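PDB 3MN8: carboxypeptidase D from Drosophila melanogaster, which releases C-terminal arginine or lysine residues from peptides and proteins as a zinc-dependent metallocarboxypeptidase that processes growth factors, peptide hormones and neuropeptides. Local coordinates for residues N215-A220 against E301-L306; V221-P226 against G274-G279; C237-T242 against G279-E284. All coordinates share one frame; numbering follows the deposited sequence.

How the interactions relate
Along the chain, strand 212-217 leads through a short loop into strand 222-225, and interaction 1 joins the first of these to the much later strand 300-305, closing a long loop. Interactions 2 and 3 are both nested inside that loop. Interaction 2 pairs strand 222-225 with strand 276-278, the outermost strand of the sheet on this side. Interaction 3 sets the loop 237-242 against helix 279-282; it crosses interaction 2, with which it shares Gly-279. Strand 300-305 lies between strands 212-217 and 222-225 in the sheet, so interactions 1 and 2 continue one another, and all three touch the bound GEM.

Interaction 1: N215-A220 against E301-L306; sequences NFHGGA and ELTIEL. With ZN (zinc ion), chain F; GEM ((2-guanidinoethylmercapto)succinic acid), chain G.
His-217 and Glu-305 form a parallel bridge on two neighbouring central strands, with their side chains on the face that carries the active site. ND1 of His-217 binds the zinc at 2.1 Å, completing the protein ligand set with His-101 and Glu-104, while O13 of GEM coordinates the metal at 2.1 Å. Glu-305, the probable proton donor/acceptor of this M14 domain, bends at chi2 (-77°), which turns CD toward the ligand side. CG2 of Thr-303 lies 3.4 Å from CD2 of His-217, and S7 of GEM sits over one face of the imidazole. In the second shell, NE2 of His-217 donates to OD1 of Asn-215 at 2.7 Å, from above the amide carbonyl plane. ND2 of that amide lies beside Glu-301, whose other oxygen, OE1, is hydrogen-bonded to Ser-213. An alanine in place of this asparagine would probably leave NE2 without its acceptor and the imidazole freer to turn. On the opposite face of the sheet, Phe-216 CD2 packs on Leu-306 CD1 at 3.7 Å and alongside Ile-304. The ladder itself is four bonds long, among them Ile-304 N to Asn-215 O at 2.8 Å and a nearly straight 176°. The zinc-binding nitrogen is thus held through a hydrogen-bonded parallel ladder and a histidine whose far nitrogen is tied to an amide, an arrangement likely to fix the ring's orientation at the metal.

Interaction 2: V221-P226 against G274-G279; sequences VVASYP and GGITNG. With GEM ((2-guanidinoethylmercapto)succinic acid), chain G.
The carbonyl oxygen of Tyr-225 takes two donors where strand 276-278 passes into helix 279-282: Gly-279 N at 2.9 Å, almost straight at 174°, and Asn-278 ND2 in a weak bond at 3.4 Å. They close a parallel pair at one margin of the mixed central sheet of the M14 carboxypeptidase domain, in which 276-278 is the outermost strand on this side and helix 245-257 forms the crossover between the two strands. Further back along the ladder, Ala-223 N donates to Gly-275 O, Thr-277 N to Ala-223 O, and Tyr-225 N to Thr-277 O at 3.2 Å. Tyr-225, Ala-223 and Ile-276 share the face turned to helix 245-257. CG of Tyr-225 lies between the backbone N and the carbonyl carbon (chi1 51°), a turn that swings the ring toward the neighbouring strand, where CA of Asn-278 stands over one face of the phenol ring, 4.0 Å from its centre, in a CH-pi contact. Beside it, CB of Ala-223 meets CG2 of Ile-276 at 3.7 Å, and Ile-276 CD1 approaches the tyrosine ring. On the other face, CG2 of Thr-277 touches CG2 of Val-222 at 3.8 Å, while OG of Ser-224 lies near CA of Gly-279. Asn-278 is the N-cap of helix 279-282: its OD1 accepts from His-281 N and also from Ser-240 N, so one amide ties strand end, helix start and the loop 237-242 together. At the start of that helix, O of Gly-279 accepts a hydrogen bond from GEM N2 at 3.0 Å.

Interaction 3: C237-T242 against G279-E284; sequences CEESLT and GAHWYE. With GEM ((2-guanidinoethylmercapto)succinic acid), chain G.
CA of Cys-237 lies over the centre of one face of the His-281 ring, 3.6 Å from its centroid and 14° off the normal, a CH-pi contact, while Glu-239 N reaches the ring's edge in its plane. Thus a loop bearing a vicinal disulfide, Cys-236 to Cys-237, rests on the one-turn helix 279-282, closed by Tyr-283 N bonding Gly-279 O. CG of His-281 is anti to the backbone N (chi1 -169°), which carries it out toward the loop, where the ring's CD2 comes 4.0 Å from CG of Glu-239. The same histidine's O accepts a bent bond from Cys-237 N (134°). Further along the loop, CB of Ser-240 meets CB of Ala-280 at 3.5 Å; OG of Ser-240 turns to Asn-229 O.

On the side of the helix away from the loop, Trp-282 and Tyr-283, at and just past its end, line the pocket that holds GEM. NE1 of Trp-282 lies at the edge of the Tyr-283 ring, and CE2 of Tyr-283 stands over one face of the indole toward its rim. The guanidinium of GEM probably mimics that of a C-terminal arginine. Its N2 sits over the centre of the Tyr-283 ring, 3.4 Å above the plane. Tyr-283 O accepts a hydrogen bond from GEM N2, and a weak one from GEM N4 at 3.0 Å.

Interaction 1: N215-A220 against E301-L306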
loop_
_atom_site.group_PDB
_atom_site.type_symbol
_atom_site.label_atom_id
_atom_site.label_comp_id
_atom_site.label_asym_id
_atom_site.label_seq_id
_atom_site.Cartn_x
_atom_site.Cartn_y
_atom_site.Cartn_z
ATOM N N ASN A 215 -1.535 -4.206 -0.871
ATOM C CA ASN A 215 -2.487 -5.071 -0.180
ATOM C C ASN A 215 -2.242 -6.576 -0.429
ATOM O O ASN A 215 -1.837 -6.999 -1.523
ATOM C CB ASN A 215 -3.959 -4.614 -0.329
ATOM C CG ASN A 215 -4.565 -4.978 -1.656
ATOM O OD1 ASN A 215 -5.463 -5.816 -1.715
ATOM N ND2 ASN A 215 -4.098 -4.342 -2.731
ATOM N N PHE A 216 -2.448 -7.366 0.625
ATOM C CA PHE A 216 -1.940 -8.717 0.662
ATOM C C PHE A 216 -3.043 -9.732 0.516
ATOM O O PHE A 216 -4.115 -9.610 1.110
ATOM C CB PHE A 216 -1.152 -8.939 1.949
ATOM C CG PHE A 216 -0.033 -7.965 2.123
ATOM C CD1 PHE A 216 -0.233 -6.762 2.776
ATOM C CD2 PHE A 216 1.217 -8.233 1.593
ATOM C CE1 PHE A 216 0.800 -5.855 2.912
ATOM C CE2 PHE A 216 2.256 -7.318 1.726
ATOM C CZ PHE A 216 2.047 -6.136 2.383
ATOM N N HIS A 217 -2.751 -10.746 -0.285
ATOM C CA HIS A 217 -3.689 -11.793 -0.590
ATOM C C HIS A 217 -2.973 -13.124 -0.467
ATOM O O HIS A 217 -1.758 -13.170 -0.296
ATOM C CB HIS A 217 -4.212 -11.617 -2.017
ATOM C CG HIS A 217 -5.048 -10.391 -2.206
ATOM N ND1 HIS A 217 -6.421 -10.436 -2.307
ATOM C CD2 HIS A 217 -4.707 -9.082 -2.299
ATOM C CE1 HIS A 217 -6.891 -9.213 -2.465
ATOM N NE2 HIS A 217 -5.871 -8.371 -2.461
ATOM N N GLY A 218 -3.733 -14.207 -0.565
ATOM C CA GLY A 218 -3.157 -15.533 -0.515
ATOM C C GLY A 218 -3.738 -16.340 -1.648
ATOM O O GLY A 218 -4.738 -15.942 -2.248
ATOM N N GLY A 219 -3.109 -17.464 -1.951
ATOM C CA GLY A 219 -3.585 -18.315 -3.019
ATOM C C GLY A 219 -2.433 -18.572 -3.955
ATOM O O GLY A 219 -2.379 -19.586 -4.658
ATOM N N ALA A 220 -1.487 -17.646 -3.948
ATOM C CA ALA A 220 -0.324 -17.788 -4.801
ATOM C C ALA A 220 0.801 -16.970 -4.207
ATOM O O ALA A 220 0.620 -16.332 -3.177
ATOM C CB ALA A 220 -0.647 -17.339 -6.227
ATOM N N GLU A 301 -0.501 1.436 -5.495
ATOM C CA GLU A 301 -0.698 0.200 -4.739
ATOM C C GLU A 301 -0.304 -1.048 -5.525
ATOM O O GLU A 301 -0.680 -1.216 -6.688
ATOM C CB GLU A 301 -2.152 0.098 -4.268
ATOM C CG GLU A 301 -2.496 -1.188 -3.533
ATOM C CD GLU A 301 -3.813 -1.089 -2.770
ATOM O OE1 GLU A 301 -3.894 -0.286 -1.807
ATOM O OE2 GLU A 301 -4.774 -1.813 -3.124
ATOM N N LEU A 302 0.452 -1.928 -4.879
ATOM C CA LEU A 302 0.692 -3.270 -5.408
ATOM C C LEU A 302 -0.268 -4.253 -4.780
ATOM O O LEU A 302 -0.749 -4.038 -3.668
ATOM C CB LEU A 302 2.111 -3.746 -5.086
ATOM C CG LEU A 302 3.280 -3.036 -5.754
ATOM C CD1 LEU A 302 4.561 -3.788 -5.429
ATOM C CD2 LEU A 302 3.061 -2.948 -7.255
ATOM N N THR A 303 -0.530 -5.346 -5.491
ATOM C CA THR A 303 -1.241 -6.488 -4.926
ATOM C C THR A 303 -0.203 -7.571 -4.654
ATOM O O THR A 303 0.513 -7.992 -5.561
ATOM C CB THR A 303 -2.311 -7.061 -5.897
ATOM O OG1 THR A 303 -3.123 -6.003 -6.423
ATOM C CG2 THR A 303 -3.208 -8.073 -5.189
ATOM N N ILE A 304 -0.107 -8.026 -3.411
ATOM C CA ILE A 304 0.890 -9.041 -3.098
ATOM C C ILE A 304 0.322 -10.342 -2.529
ATOM O O ILE A 304 -0.383 -10.352 -1.505
ATOM C CB ILE A 304 1.987 -8.499 -2.190
ATOM C CG1 ILE A 304 2.738 -7.387 -2.908
ATOM C CG2 ILE A 304 2.947 -9.618 -1.813
ATOM C CD1 ILE A 304 3.545 -6.530 -1.989
ATOM N N GLU A 305 0.649 -11.434 -3.219
ATOM C CA GLU A 305 0.206 -12.769 -2.846
ATOM C C GLU A 305 1.313 -13.429 -2.027
ATOM O O GLU A 305 2.447 -13.545 -2.490
ATOM C CB GLU A 305 -0.096 -13.588 -4.110
ATOM C CG GLU A 305 -1.164 -12.987 -5.043
ATOM C CD GLU A 305 -2.582 -13.206 -4.532
ATOM O OE1 GLU A 305 -3.537 -12.769 -5.203
ATOM O OE2 GLU A 305 -2.744 -13.814 -3.453
ATOM N N LEU A 306 0.987 -13.870 -0.816
ATOM C CA LEU A 306 2.014 -14.323 0.127
ATOM C C LEU A 306 2.221 -15.835 0.185
ATOM O O LEU A 306 3.357 -16.307 0.253
ATOM C CB LEU A 306 1.730 -13.785 1.534
ATOM C CG LEU A 306 1.727 -12.264 1.575
ATOM C CD1 LEU A 306 1.171 -11.737 2.879
ATOM C CD2 LEU A 306 3.126 -11.751 1.336
HETATM ZN ZN ZN F . -7.361 -12.349 -2.311
HETATM C C8 GEM G . -7.069 -11.704 -7.114
HETATM S S7 GEM G . -6.310 -10.134 -6.804
HETATM C C6 GEM G . -4.701 -10.412 -7.487
HETATM C C5 GEM G . -4.723 -10.902 -8.933
HETATM N N3 GEM G . -5.182 -9.799 -9.763
HETATM C C1 GEM G . -5.507 -9.849 -11.050
HETATM N N4 GEM G . -5.913 -8.755 -11.682
HETATM N N2 GEM G . -5.433 -10.999 -11.712
HETATM C C9 GEM G . -8.537 -11.557 -6.813
HETATM O O14 GEM G . -8.934 -10.475 -6.327
HETATM O O15 GEM G . -9.307 -12.508 -7.064
HETATM C C10 GEM G . -6.431 -12.856 -6.319
HETATM C C11 GEM G . -6.625 -12.842 -4.808
HETATM O O12 GEM G . -5.605 -13.003 -4.093
HETATM O O13 GEM G . -7.779 -12.711 -4.325
#

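Interaction 2: V221-P226 against G274-G279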
loop_
_atom_site.group_PDB
_atom_site.type_symbol
_atom_site.label_atom_id
_atom_site.label_comp_id
_atom_site.label_asym_id
_atom_site.label_seq_id
_atom_site.Cartn_x
_atom_site.Cartn_y
_atom_site.Cartn_z
ATOM N N VAL A 221 1.961 -17.003 -4.858
ATOM C CA VAL A 221 3.140 -16.290 -4.387
ATOM C C VAL A 221 3.705 -15.422 -5.507
ATOM O O VAL A 221 4.454 -15.910 -6.359
ATOM C CB VAL A 221 4.230 -17.264 -3.923
ATOM C CG1 VAL A 221 5.245 -16.526 -3.066
ATOM C CG2 VAL A 221 3.618 -18.429 -3.145
ATOM N N VAL A 222 3.355 -14.137 -5.504
ATOM C CA VAL A 222 3.701 -13.257 -6.622
ATOM C C VAL A 222 3.408 -11.786 -6.319
ATOM O O VAL A 222 2.524 -11.462 -5.520
ATOM C CB VAL A 222 2.918 -13.660 -7.911
ATOM C CG1 VAL A 222 1.421 -13.360 -7.739
ATOM C CG2 VAL A 222 3.483 -12.970 -9.176
ATOM N N ALA A 223 4.148 -10.906 -6.983
ATOM C CA ALA A 223 3.974 -9.476 -6.842
ATOM C C ALA A 223 3.260 -8.922 -8.086
ATOM O O ALA A 223 3.829 -8.902 -9.193
ATOM C CB ALA A 223 5.329 -8.813 -6.643
ATOM N N SER A 224 2.014 -8.485 -7.881
ATOM C CA SER A 224 1.116 -8.063 -8.957
ATOM C C SER A 224 0.854 -6.566 -8.909
ATOM O O SER A 224 0.689 -5.989 -7.837
ATOM C CB SER A 224 -0.221 -8.808 -8.845
ATOM O OG SER A 224 -1.114 -8.483 -9.904
ATOM N N TYR A 225 0.784 -5.943 -10.079
ATOM C CA TYR A 225 0.651 -4.492 -10.180
ATOM C C TYR A 225 -0.358 -4.157 -11.254
ATOM O O TYR A 225 -0.690 -5.016 -12.076
ATOM C CB TYR A 225 2.005 -3.870 -10.542
ATOM C CG TYR A 225 2.674 -4.514 -11.741
ATOM C CD1 TYR A 225 3.422 -5.677 -11.605
ATOM C CD2 TYR A 225 2.561 -3.960 -12.997
ATOM C CE1 TYR A 225 4.041 -6.268 -12.695
ATOM C CE2 TYR A 225 3.175 -4.542 -14.095
ATOM C CZ TYR A 225 3.915 -5.695 -13.938
ATOM O OH TYR A 225 4.528 -6.280 -15.028
ATOM N N PRO A 226 -0.844 -2.907 -11.260
ATOM C CA PRO A 226 -1.825 -2.379 -12.225
ATOM C C PRO A 226 -1.393 -2.486 -13.704
ATOM O O PRO A 226 -0.194 -2.575 -14.017
ATOM C CB PRO A 226 -1.953 -0.901 -11.821
ATOM C CG PRO A 226 -1.548 -0.861 -10.382
ATOM C CD PRO A 226 -0.497 -1.926 -10.218
ATOM N N GLY A 274 10.323 -13.771 -12.735
ATOM C CA GLY A 274 10.877 -12.859 -11.749
ATOM C C GLY A 274 9.983 -12.742 -10.529
ATOM O O GLY A 274 10.244 -11.957 -9.607
ATOM N N GLY A 275 8.915 -13.531 -10.534
ATOM C CA GLY A 275 8.004 -13.583 -9.410
ATOM C C GLY A 275 7.028 -12.430 -9.355
ATOM O O GLY A 275 6.400 -12.193 -8.327
ATOM N N ILE A 276 6.901 -11.710 -10.461
ATOM C CA ILE A 276 5.937 -10.625 -10.550
ATOM C C ILE A 276 5.063 -10.807 -11.782
ATOM O O ILE A 276 5.413 -11.555 -12.703
ATOM C CB ILE A 276 6.631 -9.267 -10.651
ATOM C CG1 ILE A 276 7.365 -9.164 -11.984
ATOM C CG2 ILE A 276 7.604 -9.082 -9.500
ATOM C CD1 ILE A 276 7.965 -7.814 -12.226
ATOM N N THR A 277 3.926 -10.114 -11.795
ATOM C CA THR A 277 3.012 -10.166 -12.929
ATOM C C THR A 277 2.082 -8.975 -12.975
ATOM O O THR A 277 1.802 -8.345 -11.961
ATOM C CB THR A 277 2.119 -11.410 -12.898
ATOM O OG1 THR A 277 1.362 -11.468 -14.116
ATOM C CG2 THR A 277 1.158 -11.351 -11.704
ATOM N N ASN A 278 1.603 -8.674 -14.170
ATOM C CA ASN A 278 0.602 -7.648 -14.364
ATOM C C ASN A 278 -0.735 -8.276 -14.004
ATOM O O ASN A 278 -1.014 -9.411 -14.412
ATOM C CB ASN A 278 0.628 -7.206 -15.825
ATOM C CG ASN A 278 -0.507 -6.295 -16.184
ATOM O OD1 ASN A 278 -1.236 -6.573 -17.134
ATOM N ND2 ASN A 278 -0.662 -5.189 -15.451
ATOM N N GLY A 279 -1.551 -7.569 -13.222
ATOM C CA GLY A 279 -2.853 -8.098 -12.839
ATOM C C GLY A 279 -3.608 -8.689 -14.025
ATOM O O GLY A 279 -3.886 -9.902 -14.083
HETATM C C8 GEM G . -7.069 -11.704 -7.114
HETATM S S7 GEM G . -6.310 -10.134 -6.804
HETATM C C6 GEM G . -4.701 -10.412 -7.487
HETATM C C5 GEM G . -4.723 -10.902 -8.933
HETATM N N3 GEM G . -5.182 -9.799 -9.763
HETATM C C1 GEM G . -5.507 -9.849 -11.050
HETATM N N4 GEM G . -5.913 -8.755 -11.682
HETATM N N2 GEM G . -5.433 -10.999 -11.712
HETATM C C9 GEM G . -8.537 -11.557 -6.813
HETATM O O14 GEM G . -8.934 -10.475 -6.327
HETATM O O15 GEM G . -9.307 -12.508 -7.064
HETATM C C10 GEM G . -6.431 -12.856 -6.319
HETATM C C11 GEM G . -6.625 -12.842 -4.808
HETATM O O12 GEM G . -5.605 -13.003 -4.093
HETATM O O13 GEM G . -7.779 -12.711 -4.325
#

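Interaction 3: C237-T242 against G279-E284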
loop_
_atom_site.group_PDB
_atom_site.type_symbol
_atom_site.label_atom_id
_atom_site.label_comp_id
_atom_site.label_asym_id
_atom_site.label_seq_id
_atom_site.Cartn_x
_atom_site.Cartn_y
_atom_site.Cartn_z
ATOM N N CYS A 237 -3.761 -13.248 -19.684
ATOM C CA CYS A 237 -2.570 -13.437 -20.509
ATOM C C CYS A 237 -2.352 -12.296 -21.479
ATOM O O CYS A 237 -1.744 -12.480 -22.531
ATOM C CB CYS A 237 -2.662 -14.759 -21.284
ATOM S SG CYS A 237 -3.508 -16.109 -20.404
ATOM N N GLU A 238 -2.857 -11.117 -21.132
ATOM C CA GLU A 238 -2.623 -9.931 -21.950
ATOM C C GLU A 238 -2.401 -8.697 -21.070
ATOM O O GLU A 238 -3.308 -8.269 -20.339
ATOM C CB GLU A 238 -3.784 -9.719 -22.932
ATOM C CG GLU A 238 -3.372 -9.610 -24.398
ATOM C CD GLU A 238 -4.487 -10.031 -25.346
ATOM O OE1 GLU A 238 -4.398 -9.746 -26.567
ATOM O OE2 GLU A 238 -5.454 -10.657 -24.866
ATOM N N GLU A 239 -1.187 -8.144 -21.147
ATOM C CA GLU A 239 -0.785 -6.970 -20.372
ATOM C C GLU A 239 -1.666 -5.738 -20.600
ATOM O O GLU A 239 -1.909 -5.317 -21.739
ATOM C CB GLU A 239 0.677 -6.609 -20.659
ATOM C CG GLU A 239 1.693 -7.543 -20.022
ATOM C CD GLU A 239 3.128 -7.108 -20.276
ATOM O OE1 GLU A 239 3.986 -7.336 -19.389
ATOM O OE2 GLU A 239 3.396 -6.533 -21.356
ATOM N N SER A 240 -2.143 -5.167 -19.498
ATOM C CA SER A 240 -2.841 -3.888 -19.523
ATOM C C SER A 240 -2.042 -2.891 -18.683
ATOM O O SER A 240 -2.427 -2.539 -17.567
ATOM C CB SER A 240 -4.262 -4.039 -18.983
ATOM O OG SER A 240 -4.888 -2.774 -18.883
ATOM N N LEU A 241 -0.927 -2.435 -19.238
ATOM C CA LEU A 241 0.055 -1.676 -18.473
ATOM C C LEU A 241 -0.358 -0.258 -18.094
ATOM O O LEU A 241 -1.323 0.302 -18.607
ATOM C CB LEU A 241 1.407 -1.670 -19.187
ATOM C CG LEU A 241 1.930 -3.083 -19.444
ATOM C CD1 LEU A 241 3.208 -3.078 -20.271
ATOM C CD2 LEU A 241 2.139 -3.804 -18.119
ATOM N N THR A 242 0.411 0.305 -17.172
ATOM C CA THR A 242 0.127 1.592 -16.580
ATOM C C THR A 242 1.138 2.601 -17.106
ATOM O O THR A 242 2.257 2.231 -17.486
ATOM C CB THR A 242 0.224 1.461 -15.047
ATOM O OG1 THR A 242 -1.096 1.380 -14.489
ATOM C CG2 THR A 242 0.967 2.614 -14.423
ATOM N N GLY A 279 -1.551 -7.569 -13.222
ATOM C CA GLY A 279 -2.853 -8.098 -12.839
ATOM C C GLY A 279 -3.608 -8.689 -14.025
ATOM O O GLY A 279 -3.886 -9.902 -14.083
ATOM N N ALA A 280 -3.925 -7.820 -14.982
ATOM C CA ALA A 280 -4.662 -8.210 -16.178
ATOM C C ALA A 280 -4.061 -9.434 -16.857
ATOM O O ALA A 280 -4.785 -10.368 -17.205
ATOM C CB ALA A 280 -4.723 -7.042 -17.157
ATOM N N HIS A 281 -2.740 -9.418 -17.057
ATOM C CA HIS A 281 -2.055 -10.516 -17.735
ATOM C C HIS A 281 -2.241 -11.836 -16.994
ATOM O O HIS A 281 -2.375 -12.889 -17.620
ATOM C CB HIS A 281 -0.568 -10.228 -17.928
ATOM C CG HIS A 281 0.103 -11.197 -18.849
ATOM N ND1 HIS A 281 0.735 -12.337 -18.401
ATOM C CD2 HIS A 281 0.208 -11.215 -20.199
ATOM C CE1 HIS A 281 1.213 -13.007 -19.435
ATOM N NE2 HIS A 281 0.904 -12.350 -20.538
ATOM N N TRP A 282 -2.239 -11.786 -15.668
ATOM C CA TRP A 282 -2.633 -12.954 -14.904
ATOM C C TRP A 282 -4.054 -13.330 -15.327
ATOM O O TRP A 282 -4.280 -14.291 -16.083
ATOM C CB TRP A 282 -2.585 -12.653 -13.410
ATOM C CG TRP A 282 -2.830 -13.855 -12.574
ATOM C CD1 TRP A 282 -3.109 -15.121 -13.013
ATOM C CD2 TRP A 282 -2.814 -13.916 -11.143
ATOM N NE1 TRP A 282 -3.266 -15.966 -11.941
ATOM C CE2 TRP A 282 -3.089 -15.256 -10.779
ATOM C CE3 TRP A 282 -2.593 -12.971 -10.134
ATOM C CZ2 TRP A 282 -3.161 -15.671 -9.444
ATOM C CZ3 TRP A 282 -2.658 -13.384 -8.813
ATOM C CH2 TRP A 282 -2.942 -14.727 -8.482
ATOM N N TYR A 283 -5.008 -12.552 -14.831
ATOM C CA TYR A 283 -6.383 -12.591 -15.314
ATOM C C TYR A 283 -7.051 -11.284 -14.910
ATOM O O TYR A 283 -6.755 -10.729 -13.844
ATOM C CB TYR A 283 -7.150 -13.786 -14.743
ATOM C CG TYR A 283 -7.151 -13.845 -13.218
ATOM C CD1 TYR A 283 -8.119 -13.180 -12.469
ATOM C CD2 TYR A 283 -6.185 -14.565 -12.532
ATOM C CE1 TYR A 283 -8.121 -13.236 -11.081
ATOM C CE2 TYR A 283 -6.183 -14.618 -11.150
ATOM C CZ TYR A 283 -7.150 -13.959 -10.429
ATOM O OH TYR A 283 -7.140 -14.029 -9.050
ATOM N N GLU A 284 -7.940 -10.787 -15.768
ATOM C CA GLU A 284 -8.583 -9.503 -15.520
ATOM C C GLU A 284 -9.650 -9.591 -14.445
ATOM O O GLU A 284 -10.296 -10.622 -14.248
ATOM C CB GLU A 284 -9.153 -8.883 -16.803
ATOM C CG GLU A 284 -8.073 -8.360 -17.750
ATOM C CD GLU A 284 -8.624 -7.469 -18.854
ATOM O OE1 GLU A 284 -7.865 -7.144 -19.804
ATOM O OE2 GLU A 284 -9.815 -7.092 -18.774
HETATM C C8 GEM G . -7.069 -11.704 -7.114
HETATM S S7 GEM G . -6.310 -10.134 -6.804
HETATM C C6 GEM G . -4.701 -10.412 -7.487
HETATM C C5 GEM G . -4.723 -10.902 -8.933
HETATM N N3 GEM G . -5.182 -9.799 -9.763
HETATM C C1 GEM G . -5.507 -9.849 -11.050
HETATM N N4 GEM G . -5.913 -8.755 -11.682
HETATM N N2 GEM G . -5.433 -10.999 -11.712
HETATM C C9 GEM G . -8.537 -11.557 -6.813
HETATM O O14 GEM G . -8.934 -10.475 -6.327
HETATM O O15 GEM G . -9.307 -12.508 -7.064
HETATM C C10 GEM G . -6.431 -12.856 -6.319
HETATM C C11 GEM G . -6.625 -12.842 -4.808
HETATM O O12 GEM G . -5.605 -13.003 -4.093
HETATM O O13 GEM G . -7.779 -12.711 -4.325
#